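Local coordinates for protein PrgB (Enterococcus faecalis, PDB 6EVU) that promotes cell aggregation, biofilm formation and conjugation by binding and compacting DNA, and is represented here by its adhesin domain, at residues A[12-17]-A[232-237]; A[169-174]-A[282-287]; A[213-218]-A[236-241]; A[219-224]-A[278-283]; A[228-233]-A[267-272]. All coordinates share one frame; numbering follows the deposited sequence.

Interaction 1: A[12-17]-A[232-237]; sequences YNKHKN and KKQADG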
# COMPACT_ATOMS: atom_id res chain seq x y z
N TYR A 12 15.27 -21.15 3.20
CA TYR A 12 15.17 -21.92 4.44
C TYR A 12 14.03 -21.43 5.32
O TYR A 12 13.40 -22.24 6.02
CB TYR A 12 16.49 -21.86 5.21
CG TYR A 12 16.48 -22.80 6.40
CD1 TYR A 12 16.64 -24.17 6.23
CD2 TYR A 12 16.27 -22.32 7.70
CE1 TYR A 12 16.61 -25.04 7.30
CE2 TYR A 12 16.24 -23.19 8.79
CZ TYR A 12 16.41 -24.54 8.57
OH TYR A 12 16.38 -25.42 9.63
N ASN A 13 13.75 -20.12 5.31
CA ASN A 13 12.76 -19.46 6.16
C ASN A 13 11.33 -19.52 5.62
O ASN A 13 10.41 -19.09 6.32
CB ASN A 13 13.14 -17.98 6.38
CG ASN A 13 14.27 -17.78 7.42
OD1 ASN A 13 15.08 -16.85 7.31
ND2 ASN A 13 14.30 -18.64 8.44
N LYS A 14 11.11 -20.06 4.42
CA LYS A 14 9.81 -19.91 3.76
C LYS A 14 8.67 -20.52 4.58
O LYS A 14 7.62 -19.91 4.75
CB LYS A 14 9.86 -20.53 2.36
CG LYS A 14 8.71 -20.10 1.49
CD LYS A 14 8.23 -18.68 1.86
CE LYS A 14 9.32 -17.61 1.85
NZ LYS A 14 10.16 -17.64 0.61
N HIS A 15 8.88 -21.73 5.09
CA HIS A 15 7.87 -22.46 5.86
C HIS A 15 8.28 -22.62 7.32
O HIS A 15 8.07 -23.68 7.92
CB HIS A 15 7.61 -23.83 5.23
CG HIS A 15 6.97 -23.75 3.88
ND1 HIS A 15 7.55 -24.29 2.75
CD2 HIS A 15 5.81 -23.18 3.48
CE1 HIS A 15 6.76 -24.06 1.71
NE2 HIS A 15 5.70 -23.40 2.13
N LYS A 16 8.90 -21.59 7.90
CA LYS A 16 9.25 -21.59 9.31
C LYS A 16 8.80 -20.28 9.93
O LYS A 16 8.50 -19.29 9.24
CB LYS A 16 10.77 -21.80 9.52
CG LYS A 16 11.32 -23.01 8.78
CD LYS A 16 12.44 -23.70 9.51
CE LYS A 16 13.06 -24.79 8.62
NZ LYS A 16 12.11 -25.40 7.62
N ASN A 17 8.72 -20.28 11.27
CA ASN A 17 8.55 -19.05 12.02
C ASN A 17 9.92 -18.50 12.38
O ASN A 17 10.94 -18.94 11.85
CB ASN A 17 7.64 -19.30 13.20
CG ASN A 17 6.25 -19.69 12.76
OD1 ASN A 17 5.64 -19.02 11.92
ND2 ASN A 17 5.76 -20.82 13.29
N LYS A 232 7.46 -12.26 3.88
CA LYS A 232 8.90 -12.33 4.14
C LYS A 232 9.63 -12.12 2.82
O LYS A 232 9.03 -12.25 1.75
CB LYS A 232 9.35 -13.67 4.80
CG LYS A 232 8.70 -14.95 4.25
CD LYS A 232 9.01 -16.20 5.13
CE LYS A 232 8.35 -16.16 6.53
NZ LYS A 232 8.16 -17.51 7.21
N LYS A 233 10.91 -11.77 2.91
CA LYS A 233 11.68 -11.39 1.73
C LYS A 233 11.92 -12.56 0.79
O LYS A 233 12.38 -13.62 1.22
CB LYS A 233 13.01 -10.77 2.13
CG LYS A 233 13.71 -10.11 0.94
CD LYS A 233 14.96 -9.37 1.33
CE LYS A 233 15.36 -8.43 0.20
NZ LYS A 233 16.81 -8.11 0.29
N GLN A 234 11.63 -12.36 -0.49
CA GLN A 234 11.75 -13.40 -1.50
C GLN A 234 13.01 -13.19 -2.33
O GLN A 234 13.70 -12.17 -2.24
CB GLN A 234 10.53 -13.40 -2.41
CG GLN A 234 9.29 -13.57 -1.62
CD GLN A 234 9.35 -14.83 -0.80
OE1 GLN A 234 9.09 -14.83 0.39
NE2 GLN A 234 9.72 -15.94 -1.45
N ALA A 235 13.28 -14.17 -3.20
CA ALA A 235 14.50 -14.12 -4.00
C ALA A 235 14.51 -12.92 -4.92
O ALA A 235 15.59 -12.43 -5.29
CB ALA A 235 14.66 -15.40 -4.82
N ASP A 236 13.33 -12.41 -5.28
CA ASP A 236 13.24 -11.27 -6.19
C ASP A 236 13.36 -9.93 -5.46
O ASP A 236 13.19 -8.88 -6.11
CB ASP A 236 11.93 -11.34 -6.99
CG ASP A 236 10.68 -11.43 -6.12
OD1 ASP A 236 10.70 -10.86 -5.02
OD2 ASP A 236 9.68 -12.05 -6.54
N GLY A 237 13.65 -9.93 -4.15
CA GLY A 237 13.89 -8.71 -3.41
C GLY A 237 12.64 -8.09 -2.83
O GLY A 237 12.73 -7.10 -2.09
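Lys232 lays its aliphatic chain across the bent chain of Lys14. The two side chains cross obliquely, and their closest carbons are Lys232 CD and Lys14 CE, 3.6 Å apart. Lys232 CG packs on the same CE. Beyond this crossing the two amines go different ways. Lys232 carries NZ into the type I beta turn from Asn13 to Lys16. There Lys232 NZ donates a hydrogen bond of 2.9 Å to Asn13 O. It approaches nearly along the C=O axis, at a C=O...NZ angle of 161°. A weak bond of 3.5 Å joins Lys232 NZ to Lys14 O. Lys16 O also lies close, 2.7 Å from Lys232 NZ.

Lys14 starts with CG anti to its backbone N (chi1 -165°), and its chain then bends at each further torsion. The Lys14 and Gln234 side chains cross at about a right angle, and the amine of Lys14 ends near the amide. Gln234 opens a type I turn that closes with Gly237 N bonded to Gln234 O. This turn belongs to the hairpin of strands 232-233 and 239-240. Next to the contact, Lys233 forms a salt bridge with Glu6 of helix 4-13. Pro242 touches both Lys14 and Gln234.

The bonds decided between the two segments run from one amine, that of Lys232, to main-chain oxygens, with no acid of either segment taking part. Lys14 NZ and Lys232 NZ stay 6.9 Å apart, which should limit their repulsion. The carbonyl oxygens of the turn would favour a positive charge on Lys232.

Interaction 2: A[169-174]-A[282-287]; sequences VKTRLT and FSFGMT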
# COMPACT_ATOMS: atom_id res chain seq x y z
N VAL A 169 2.14 -4.60 -10.96
CA VAL A 169 1.71 -3.28 -10.52
C VAL A 169 2.71 -2.83 -9.47
O VAL A 169 2.96 -3.58 -8.53
CB VAL A 169 0.28 -3.33 -9.97
CG1 VAL A 169 -0.17 -2.00 -9.40
CG2 VAL A 169 -0.69 -3.77 -11.08
N LYS A 170 3.27 -1.63 -9.60
CA LYS A 170 4.16 -1.12 -8.54
C LYS A 170 4.16 0.40 -8.50
O LYS A 170 4.24 1.05 -9.54
CB LYS A 170 5.59 -1.68 -8.68
CG LYS A 170 6.41 -1.39 -7.39
CD LYS A 170 7.75 -2.09 -7.39
CE LYS A 170 8.79 -1.37 -8.23
NZ LYS A 170 10.16 -2.07 -8.16
N THR A 171 4.06 0.96 -7.28
CA THR A 171 3.95 2.39 -7.03
C THR A 171 4.91 2.74 -5.90
O THR A 171 4.90 2.07 -4.85
CB THR A 171 2.52 2.79 -6.60
OG1 THR A 171 1.58 2.33 -7.61
CG2 THR A 171 2.41 4.29 -6.46
N ARG A 172 5.68 3.81 -6.09
CA ARG A 172 6.51 4.37 -5.02
C ARG A 172 5.69 5.39 -4.24
O ARG A 172 4.95 6.21 -4.83
CB ARG A 172 7.79 5.04 -5.58
CG ARG A 172 8.69 5.55 -4.39
CD ARG A 172 10.12 5.67 -4.87
NE ARG A 172 10.18 6.66 -5.92
CZ ARG A 172 11.17 6.79 -6.80
NH1 ARG A 172 12.23 5.97 -6.78
NH2 ARG A 172 11.09 7.76 -7.71
N LEU A 173 5.77 5.31 -2.91
CA LEU A 173 5.11 6.27 -2.02
C LEU A 173 6.17 6.90 -1.12
O LEU A 173 6.91 6.18 -0.42
CB LEU A 173 4.01 5.60 -1.17
CG LEU A 173 3.38 6.44 -0.05
CD1 LEU A 173 2.73 7.74 -0.62
CD2 LEU A 173 2.30 5.62 0.57
N THR A 174 6.26 8.23 -1.17
CA THR A 174 7.15 8.99 -0.27
C THR A 174 6.30 9.99 0.47
O THR A 174 5.50 10.70 -0.15
CB THR A 174 8.22 9.73 -1.08
OG1 THR A 174 8.94 8.81 -1.92
CG2 THR A 174 9.16 10.49 -0.13
N PHE A 282 8.91 4.01 0.22
CA PHE A 282 8.96 2.58 -0.06
C PHE A 282 8.04 2.35 -1.25
O PHE A 282 7.34 3.27 -1.70
CB PHE A 282 8.51 1.74 1.15
CG PHE A 282 7.09 2.02 1.55
CD1 PHE A 282 6.76 3.11 2.34
CD2 PHE A 282 6.06 1.17 1.09
CE1 PHE A 282 5.44 3.40 2.65
CE2 PHE A 282 4.73 1.43 1.40
CZ PHE A 282 4.41 2.56 2.18
N SER A 283 8.06 1.11 -1.79
CA SER A 283 7.10 0.80 -2.87
C SER A 283 6.12 -0.30 -2.48
O SER A 283 6.41 -1.18 -1.65
CB SER A 283 7.83 0.40 -4.16
OG SER A 283 8.58 1.51 -4.58
N PHE A 284 4.93 -0.28 -3.10
CA PHE A 284 3.97 -1.35 -2.86
C PHE A 284 3.41 -1.80 -4.20
O PHE A 284 3.39 -1.04 -5.17
CB PHE A 284 2.84 -0.94 -1.87
CG PHE A 284 2.02 0.27 -2.34
CD1 PHE A 284 0.89 0.09 -3.10
CD2 PHE A 284 2.41 1.55 -2.00
CE1 PHE A 284 0.13 1.19 -3.53
CE2 PHE A 284 1.64 2.68 -2.42
CZ PHE A 284 0.51 2.46 -3.21
N GLY A 285 2.86 -3.00 -4.28
CA GLY A 285 2.37 -3.43 -5.56
C GLY A 285 1.76 -4.81 -5.55
O GLY A 285 1.31 -5.31 -4.51
N MET A 286 1.61 -5.33 -6.75
CA MET A 286 1.04 -6.65 -6.96
C MET A 286 1.90 -7.39 -7.97
O MET A 286 2.24 -6.83 -9.02
CB MET A 286 -0.41 -6.58 -7.46
CG MET A 286 -1.24 -5.54 -6.70
SD MET A 286 -2.90 -5.37 -7.48
CE MET A 286 -3.69 -6.92 -6.96
N THR A 287 2.20 -8.67 -7.69
CA THR A 287 3.01 -9.49 -8.59
C THR A 287 2.33 -10.82 -8.91
O THR A 287 1.77 -11.48 -8.03
CB THR A 287 4.41 -9.74 -8.02
OG1 THR A 287 5.18 -10.35 -9.05
CG2 THR A 287 4.36 -10.65 -6.76
O HOH W 1 0.98 -0.23 -6.60
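Val169 with Met286, Thr171 with Phe284 and Leu173 with Phe282 are antiparallel hydrogen-bonded pairs, and each pair exchanges two backbone bonds. The straightest runs from Leu173 N to Phe282 O, 2.8 Å long with an N-H...O angle of 177°. Lys170 with Gly285 and Arg172 with Ser283 are the non-hydrogen-bonded pairs between them. Here CA-H...O contacts add to the pairing, the shortest being Gly285 CA to Val169 O at 3.0 Å.

The apolar contacts lie on the face with Val169, Thr171, Leu173, Met286 and the two rings. With CG between the backbone N and the carbonyl carbon (chi1 60°), the Phe284 side chain lies beside Thr171, pointing the same way. Thr171 CB makes a CH-pi contact over one face of this ring, 4.3 Å from its centroid. Leu173 CB meets the ring edge in plane, 4.0 Å from Phe284 CE2. Leu173 CD2 also packs on Phe282 CZ at 4.1 Å. Phe302 stacks on Phe284 from outside the pair.

One water bridges the strands on this face. It accepts from Thr171 OG1 at 2.8 Å and donates to Phe284 O. On the other face the polar ends turn to outside partners: Lys170 to Asp216, Arg172 to Glu134 and Ser283 to Gln136.

The chemistry is thus two-sided: a largely apolar face and a polar face on one strand pair inside a large antiparallel beta sheet. Backbone bonds join the two strands, while the polar side chains bond to neighbours outside the pair.

Interaction 3: A[213-218]-A[236-241]; sequences FVSDFG and DGKFYS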
# COMPACT_ATOMS: atom_id res chain seq x y z
N PHE A 213 2.60 -7.02 -2.40
CA PHE A 213 3.95 -6.93 -1.82
C PHE A 213 4.30 -5.49 -1.48
O PHE A 213 3.63 -4.54 -1.91
CB PHE A 213 5.02 -7.47 -2.80
CG PHE A 213 5.16 -6.66 -4.09
CD1 PHE A 213 6.03 -5.58 -4.16
CD2 PHE A 213 4.45 -7.04 -5.23
CE1 PHE A 213 6.17 -4.85 -5.32
CE2 PHE A 213 4.60 -6.33 -6.42
CZ PHE A 213 5.44 -5.24 -6.48
N VAL A 214 5.39 -5.34 -0.71
CA VAL A 214 6.15 -4.12 -0.61
C VAL A 214 7.60 -4.40 -0.99
O VAL A 214 8.05 -5.54 -0.95
CB VAL A 214 6.06 -3.53 0.81
CG1 VAL A 214 4.63 -3.08 1.05
CG2 VAL A 214 6.52 -4.59 1.92
N SER A 215 8.31 -3.35 -1.41
CA SER A 215 9.68 -3.52 -1.90
C SER A 215 10.36 -2.16 -1.94
O SER A 215 9.73 -1.12 -1.69
CB SER A 215 9.70 -4.17 -3.28
OG SER A 215 9.13 -3.25 -4.19
N ASP A 216 11.65 -2.16 -2.33
CA ASP A 216 12.40 -0.95 -2.64
C ASP A 216 12.27 0.09 -1.52
O ASP A 216 11.98 1.26 -1.73
CB ASP A 216 11.97 -0.38 -3.98
CG ASP A 216 12.05 -1.40 -5.08
OD1 ASP A 216 13.18 -1.84 -5.34
OD2 ASP A 216 10.99 -1.81 -5.61
N PHE A 217 12.57 -0.37 -0.31
CA PHE A 217 12.55 0.55 0.80
C PHE A 217 13.61 1.62 0.56
O PHE A 217 14.72 1.30 0.14
CB PHE A 217 12.74 -0.22 2.11
CG PHE A 217 11.46 -0.89 2.55
CD1 PHE A 217 11.04 -2.08 1.96
CD2 PHE A 217 10.57 -0.21 3.39
CE1 PHE A 217 9.79 -2.63 2.29
CE2 PHE A 217 9.32 -0.76 3.76
CZ PHE A 217 8.93 -1.98 3.21
N GLY A 218 13.22 2.89 0.68
CA GLY A 218 14.09 3.98 0.32
C GLY A 218 15.22 4.16 1.33
O GLY A 218 15.39 3.40 2.30
N ASP A 236 13.33 -12.41 -5.28
CA ASP A 236 13.24 -11.27 -6.19
C ASP A 236 13.36 -9.93 -5.46
O ASP A 236 13.19 -8.88 -6.11
CB ASP A 236 11.93 -11.34 -6.99
CG ASP A 236 10.68 -11.43 -6.12
OD1 ASP A 236 10.70 -10.86 -5.02
OD2 ASP A 236 9.68 -12.05 -6.54
N GLY A 237 13.65 -9.93 -4.15
CA GLY A 237 13.89 -8.71 -3.41
C GLY A 237 12.64 -8.09 -2.83
O GLY A 237 12.73 -7.10 -2.09
N LYS A 238 11.48 -8.66 -3.11
CA LYS A 238 10.21 -8.16 -2.62
C LYS A 238 9.75 -8.95 -1.40
O LYS A 238 10.19 -10.08 -1.14
CB LYS A 238 9.15 -8.24 -3.73
CG LYS A 238 9.53 -7.51 -5.04
CD LYS A 238 8.57 -7.94 -6.14
CE LYS A 238 9.19 -7.68 -7.54
NZ LYS A 238 8.66 -8.63 -8.57
N PHE A 239 8.82 -8.37 -0.67
CA PHE A 239 8.30 -8.94 0.56
C PHE A 239 6.83 -9.29 0.31
O PHE A 239 6.01 -8.40 0.12
CB PHE A 239 8.48 -7.93 1.69
CG PHE A 239 9.92 -7.50 1.94
CD1 PHE A 239 10.52 -6.48 1.22
CD2 PHE A 239 10.69 -8.13 2.94
CE1 PHE A 239 11.83 -6.05 1.49
CE2 PHE A 239 12.00 -7.72 3.20
CZ PHE A 239 12.58 -6.69 2.47
N TYR A 240 6.52 -10.59 0.31
CA TYR A 240 5.15 -11.06 0.18
C TYR A 240 5.07 -12.52 0.59
O TYR A 240 6.08 -13.17 0.86
CB TYR A 240 4.62 -10.89 -1.25
CG TYR A 240 5.47 -11.60 -2.28
CD1 TYR A 240 6.60 -11.00 -2.81
CD2 TYR A 240 5.16 -12.89 -2.71
CE1 TYR A 240 7.39 -11.61 -3.78
CE2 TYR A 240 5.97 -13.55 -3.69
CZ TYR A 240 7.08 -12.89 -4.22
OH TYR A 240 7.87 -13.51 -5.18
N SER A 241 3.84 -13.03 0.63
CA SER A 241 3.66 -14.45 0.90
C SER A 241 3.76 -15.21 -0.41
O SER A 241 2.93 -15.00 -1.31
CB SER A 241 2.33 -14.76 1.57
OG SER A 241 2.10 -16.18 1.61
O HOH W 2 13.45 -4.16 -2.12
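A single antiparallel beta bridge, Val214 with Phe239, joins the end of strand 211-215 to the second arm of the hairpin of strands 232-233 and 239-240. It is a hydrogen-bonded pair. Phe239 N donates to Val214 O at 2.9 Å, and Val214 N donates to Phe239 O at 3.2 Å.

Side chains pack on both flanks of the bridge. In Lys238, CG is anti to the carbonyl carbon (chi1 -56°), and the chain beyond it is extended across the Phe213 face. Its CD lies above the ring centre, 3.9 Å from the Phe213 centroid. This is a CH-pi contact. Lys238 NZ lies further off, where the cation-pi attraction is at most weak, and it forms a salt bridge with Asp168. Phe213 CB also packs on Tyr240 CB at 3.8 Å. On the other flank Phe217 and Phe239 form an offset edge-to-face pair. The edge of Phe217 points to the face of Phe239, with planes at 87° and centroids 5.8 Å apart. Val214 CG2 touches Phe239 CB.

Asp236 braces the hairpin segment. Its OD1 accepts from Lys238 N at 3.0 Å, an Asx turn, while its OD2 accepts from Tyr240 OH at 2.7 Å. A water links Asp216 N to Gly237 O across the two segments.

Strand 211-215 pairs on with strand 280-287 through backbone bonds such as Ser215 with Ser283. Phe239 stacks on Phe223 of strand 221-225, and Phe217 touches Tyr195 and Leu197 of strand 193-197. The bridge therefore ties the hairpin to the edge of the large sheet, beside the three-stranded sheet.

Interaction 4: A[219-224]-A[278-283]; sequences ANNAFK and GRISFS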
# COMPACT_ATOMS: atom_id res chain seq x y z
N ALA A 219 16.02 5.18 1.06
CA ALA A 219 17.15 5.48 1.95
C ALA A 219 16.63 5.60 3.38
O ALA A 219 15.53 6.09 3.57
CB ALA A 219 17.83 6.78 1.53
N ASN A 220 17.40 5.09 4.36
CA ASN A 220 17.01 5.20 5.77
C ASN A 220 15.70 4.47 6.12
O ASN A 220 15.20 4.64 7.25
CB ASN A 220 16.87 6.67 6.20
CG ASN A 220 17.98 7.55 5.64
OD1 ASN A 220 19.15 7.27 5.83
ND2 ASN A 220 17.61 8.59 4.91
N ASN A 221 15.15 3.66 5.22
CA ASN A 221 13.98 2.82 5.52
C ASN A 221 14.34 1.34 5.51
O ASN A 221 15.22 0.90 4.77
CB ASN A 221 12.83 3.01 4.51
CG ASN A 221 12.11 4.37 4.62
OD1 ASN A 221 10.91 4.42 4.95
ND2 ASN A 221 12.81 5.46 4.33
N ALA A 222 13.65 0.54 6.32
CA ALA A 222 13.86 -0.90 6.26
C ALA A 222 12.59 -1.66 6.61
O ALA A 222 11.80 -1.23 7.46
CB ALA A 222 15.01 -1.35 7.17
N PHE A 223 12.42 -2.82 5.96
CA PHE A 223 11.37 -3.77 6.30
C PHE A 223 11.81 -4.66 7.47
O PHE A 223 12.96 -5.10 7.55
CB PHE A 223 11.01 -4.62 5.09
CG PHE A 223 9.97 -5.69 5.36
CD1 PHE A 223 10.32 -6.89 5.98
CD2 PHE A 223 8.66 -5.51 4.96
CE1 PHE A 223 9.36 -7.88 6.20
CE2 PHE A 223 7.71 -6.49 5.19
CZ PHE A 223 8.06 -7.67 5.82
N LYS A 224 10.87 -4.95 8.37
CA LYS A 224 11.13 -5.84 9.50
C LYS A 224 10.05 -6.90 9.58
O LYS A 224 8.86 -6.58 9.50
CB LYS A 224 11.19 -5.02 10.80
CG LYS A 224 12.44 -4.17 10.95
CD LYS A 224 13.68 -5.07 11.11
CE LYS A 224 14.85 -4.36 11.73
NZ LYS A 224 15.94 -5.33 12.01
N GLY A 278 14.48 8.40 8.85
CA GLY A 278 14.49 9.50 7.91
C GLY A 278 13.10 9.57 7.30
O GLY A 278 12.16 8.97 7.83
N ARG A 279 12.96 10.33 6.20
CA ARG A 279 11.70 10.40 5.46
C ARG A 279 11.23 9.01 5.03
O ARG A 279 12.01 8.21 4.49
CB ARG A 279 11.91 11.31 4.22
CG ARG A 279 10.56 11.69 3.51
CD ARG A 279 10.81 12.68 2.36
NE ARG A 279 11.33 13.97 2.82
CZ ARG A 279 12.36 14.62 2.31
NH1 ARG A 279 13.07 14.11 1.30
NH2 ARG A 279 12.69 15.79 2.84
N ILE A 280 9.95 8.74 5.25
CA ILE A 280 9.33 7.48 4.84
C ILE A 280 9.28 7.38 3.32
O ILE A 280 8.77 8.27 2.64
CB ILE A 280 7.91 7.37 5.40
CG1 ILE A 280 7.99 7.21 6.93
CG2 ILE A 280 7.14 6.21 4.73
CD1 ILE A 280 6.59 7.16 7.56
N SER A 281 9.71 6.25 2.79
CA SER A 281 9.62 6.06 1.33
C SER A 281 9.79 4.58 1.02
O SER A 281 10.71 3.96 1.56
CB SER A 281 10.69 6.85 0.62
OG SER A 281 10.51 6.78 -0.80
N PHE A 282 8.91 4.01 0.22
CA PHE A 282 8.96 2.58 -0.06
C PHE A 282 8.04 2.35 -1.25
O PHE A 282 7.34 3.27 -1.70
CB PHE A 282 8.51 1.74 1.15
CG PHE A 282 7.09 2.02 1.55
CD1 PHE A 282 6.76 3.11 2.34
CD2 PHE A 282 6.06 1.17 1.09
CE1 PHE A 282 5.44 3.40 2.65
CE2 PHE A 282 4.73 1.43 1.40
CZ PHE A 282 4.41 2.56 2.18
N SER A 283 8.06 1.11 -1.79
CA SER A 283 7.10 0.80 -2.87
C SER A 283 6.12 -0.30 -2.48
O SER A 283 6.41 -1.18 -1.65
CB SER A 283 7.83 0.40 -4.16
OG SER A 283 8.58 1.51 -4.58
O HOH W 3 14.68 8.88 3.98
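Asn221 ND2 is gripped by two carbonyl oxygens, Arg279 O across the contact and Ala219 O in its own segment. The bond from Asn221 ND2 to Arg279 O is 2.9 Å long, with an N-H...O angle of 166°. Both oxygens lie nearly in the plane of the Asn221 amide, which should hold this group flat. The other branch, Asn221 OD1, accepts from Ser281 N at 3.1 Å. That donor sits above the carbonyl plane of the side chain, 48° out of it. OD1 has a second partner in Tyr195 OH. CG stands anti to the carbonyl carbon (chi1 -71°), on the side of residues 279-281.

A water adds a further link. It donates to Ala219 O and to Arg279 O, the latter at 2.8 Å, and accepts from Asn220 ND2. Asn220 CB packs beside Gly278 N at 4.0 Å.

Ser281 is also bonded through its backbone to Gly218, just before the first segment. Strand 221-225 is an edge strand of a three-stranded sheet and pairs with strand 272-276. Strand 280-287 belongs to the large sheet, next to strand 169-179. Asn221 thus joins one sheet to the other at the surface.

Interaction 5: A[228-233]-A[267-272]; sequences GSYVKK and AYFGSG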
# COMPACT_ATOMS: atom_id res chain seq x y z
N GLY A 228 5.61 -15.19 12.74
CA GLY A 228 4.40 -15.87 12.34
C GLY A 228 3.74 -15.28 11.12
O GLY A 228 2.76 -15.86 10.62
N SER A 229 4.24 -14.16 10.60
CA SER A 229 3.68 -13.58 9.39
C SER A 229 4.12 -14.40 8.18
O SER A 229 5.19 -15.03 8.18
CB SER A 229 4.12 -12.13 9.22
OG SER A 229 3.81 -11.67 7.90
N TYR A 230 3.27 -14.43 7.17
CA TYR A 230 3.61 -15.16 5.96
C TYR A 230 4.37 -14.29 4.98
O TYR A 230 4.85 -14.82 3.97
CB TYR A 230 2.34 -15.71 5.28
CG TYR A 230 1.79 -16.88 6.03
CD1 TYR A 230 1.12 -16.69 7.23
CD2 TYR A 230 1.95 -18.19 5.56
CE1 TYR A 230 0.63 -17.79 7.96
CE2 TYR A 230 1.45 -19.27 6.28
CZ TYR A 230 0.78 -19.06 7.47
OH TYR A 230 0.28 -20.11 8.20
N VAL A 231 4.48 -13.00 5.29
CA VAL A 231 5.12 -12.00 4.44
C VAL A 231 6.59 -11.93 4.82
O VAL A 231 6.92 -11.58 5.97
CB VAL A 231 4.46 -10.63 4.65
CG1 VAL A 231 5.23 -9.53 3.87
CG2 VAL A 231 3.01 -10.65 4.22
N LYS A 232 7.46 -12.26 3.88
CA LYS A 232 8.90 -12.33 4.14
C LYS A 232 9.63 -12.12 2.82
O LYS A 232 9.03 -12.25 1.75
CB LYS A 232 9.35 -13.67 4.80
CG LYS A 232 8.70 -14.95 4.25
CD LYS A 232 9.01 -16.20 5.13
CE LYS A 232 8.35 -16.16 6.53
NZ LYS A 232 8.16 -17.51 7.21
N LYS A 233 10.91 -11.77 2.91
CA LYS A 233 11.68 -11.39 1.73
C LYS A 233 11.92 -12.56 0.79
O LYS A 233 12.38 -13.62 1.22
CB LYS A 233 13.01 -10.77 2.13
CG LYS A 233 13.71 -10.11 0.94
CD LYS A 233 14.96 -9.37 1.33
CE LYS A 233 15.36 -8.43 0.20
NZ LYS A 233 16.81 -8.11 0.29
N ALA A 267 -4.42 -10.90 11.72
CA ALA A 267 -4.10 -9.96 10.66
C ALA A 267 -2.60 -9.84 10.46
O ALA A 267 -2.15 -9.46 9.38
CB ALA A 267 -4.71 -8.59 10.97
N TYR A 268 -1.83 -10.15 11.50
CA TYR A 268 -0.39 -10.22 11.36
C TYR A 268 0.04 -11.24 10.32
O TYR A 268 1.19 -11.16 9.85
CB TYR A 268 0.25 -10.55 12.72
CG TYR A 268 0.14 -11.99 13.25
CD1 TYR A 268 -1.02 -12.45 13.87
CD2 TYR A 268 1.21 -12.86 13.14
CE1 TYR A 268 -1.08 -13.77 14.37
CE2 TYR A 268 1.15 -14.15 13.61
CZ TYR A 268 0.01 -14.61 14.23
OH TYR A 268 -0.02 -15.92 14.71
N PHE A 269 -0.82 -12.22 9.98
CA PHE A 269 -0.46 -13.21 8.96
C PHE A 269 0.02 -12.52 7.70
O PHE A 269 0.89 -13.04 6.98
CB PHE A 269 -1.64 -14.12 8.61
CG PHE A 269 -1.96 -15.17 9.66
CD1 PHE A 269 -1.24 -15.25 10.84
CD2 PHE A 269 -2.98 -16.08 9.45
CE1 PHE A 269 -1.53 -16.24 11.81
CE2 PHE A 269 -3.27 -17.06 10.40
CZ PHE A 269 -2.55 -17.14 11.58
N GLY A 270 -0.53 -11.35 7.40
CA GLY A 270 -0.12 -10.66 6.19
C GLY A 270 0.53 -9.31 6.41
O GLY A 270 0.36 -8.41 5.57
N SER A 271 1.35 -9.16 7.45
CA SER A 271 1.92 -7.86 7.79
C SER A 271 3.43 -7.91 7.97
O SER A 271 4.05 -8.98 8.15
CB SER A 271 1.28 -7.28 9.05
OG SER A 271 -0.12 -7.30 8.92
N GLY A 272 4.00 -6.71 7.92
CA GLY A 272 5.36 -6.45 8.34
C GLY A 272 5.38 -5.08 8.98
O GLY A 272 4.34 -4.42 9.09
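Ser229 and Phe269 bring the two backbones closest, with CA atoms 4.2 Å apart. Residues 228-231 form a loop, in which Gly228 has a positive phi, which favours glycine. In the other segment, residues 267-269 make a short 3-10 segment. Tyr230 N donates to Phe269 O at 2.8 Å.

Ser229 OG acts on both sides. It donates to Ser271 O at 2.7 Å, in the carbonyl plane and on a lone pair. It also accepts from Val231 N, which makes an ST turn. OG stands anti to the backbone N of Ser229 (chi1 167°), and there it reaches both groups. Ser271 OG in turn bonds Ala267 O and has an outside partner in Asn309.

Three rings follow one another. Tyr230 and Phe269 lie side by side, pointing the same way. The edge of Tyr230 meets the face of Phe269, with centroids 5.5 Å apart and planes at 67°. Phe269 CD1 sits over the centre of the Tyr268 ring, 3.6 Å above its plane. Tyr268 CE2 packs against Gly228 C at 3.8 Å. Val231 CG2 presses on Gly270 C at 3.6 Å, and Val231 also touches Phe223 of strand 221-225.

Two loops of the adhesin domain are joined here by hydrogen bonds to main-chain oxygens and an aromatic pair. Both hydrogen bonds across the contact come from one hydroxyl and one backbone N-H. Val231 O is buried without a partner, a cost that the other bonds and the packing presumably offset.

Interaction 2 is the core contact, regular strand pairing near the centre of the chain. Interactions 3 and 5 are partly buried and mix few backbone bonds with aromatic packing. Interactions 1 and 4 lie at the surface and depend on bonds between side chains and the main chain. Interactions 2 and 4 share strand 280-287, and Thr174 OG1 meets Ser281 OG between them. Interactions 2 and 3 are tied by the Lys170-Asp216 salt bridge. Interactions 1 and 5 share strand 232-233, and interaction 3 uses its hairpin partner, 239-240. Phe223, in a segment of interaction 4, touches interactions 3 and 5. From 2 outward to 1, repeating backbone bonds give way to turns, rings and amines.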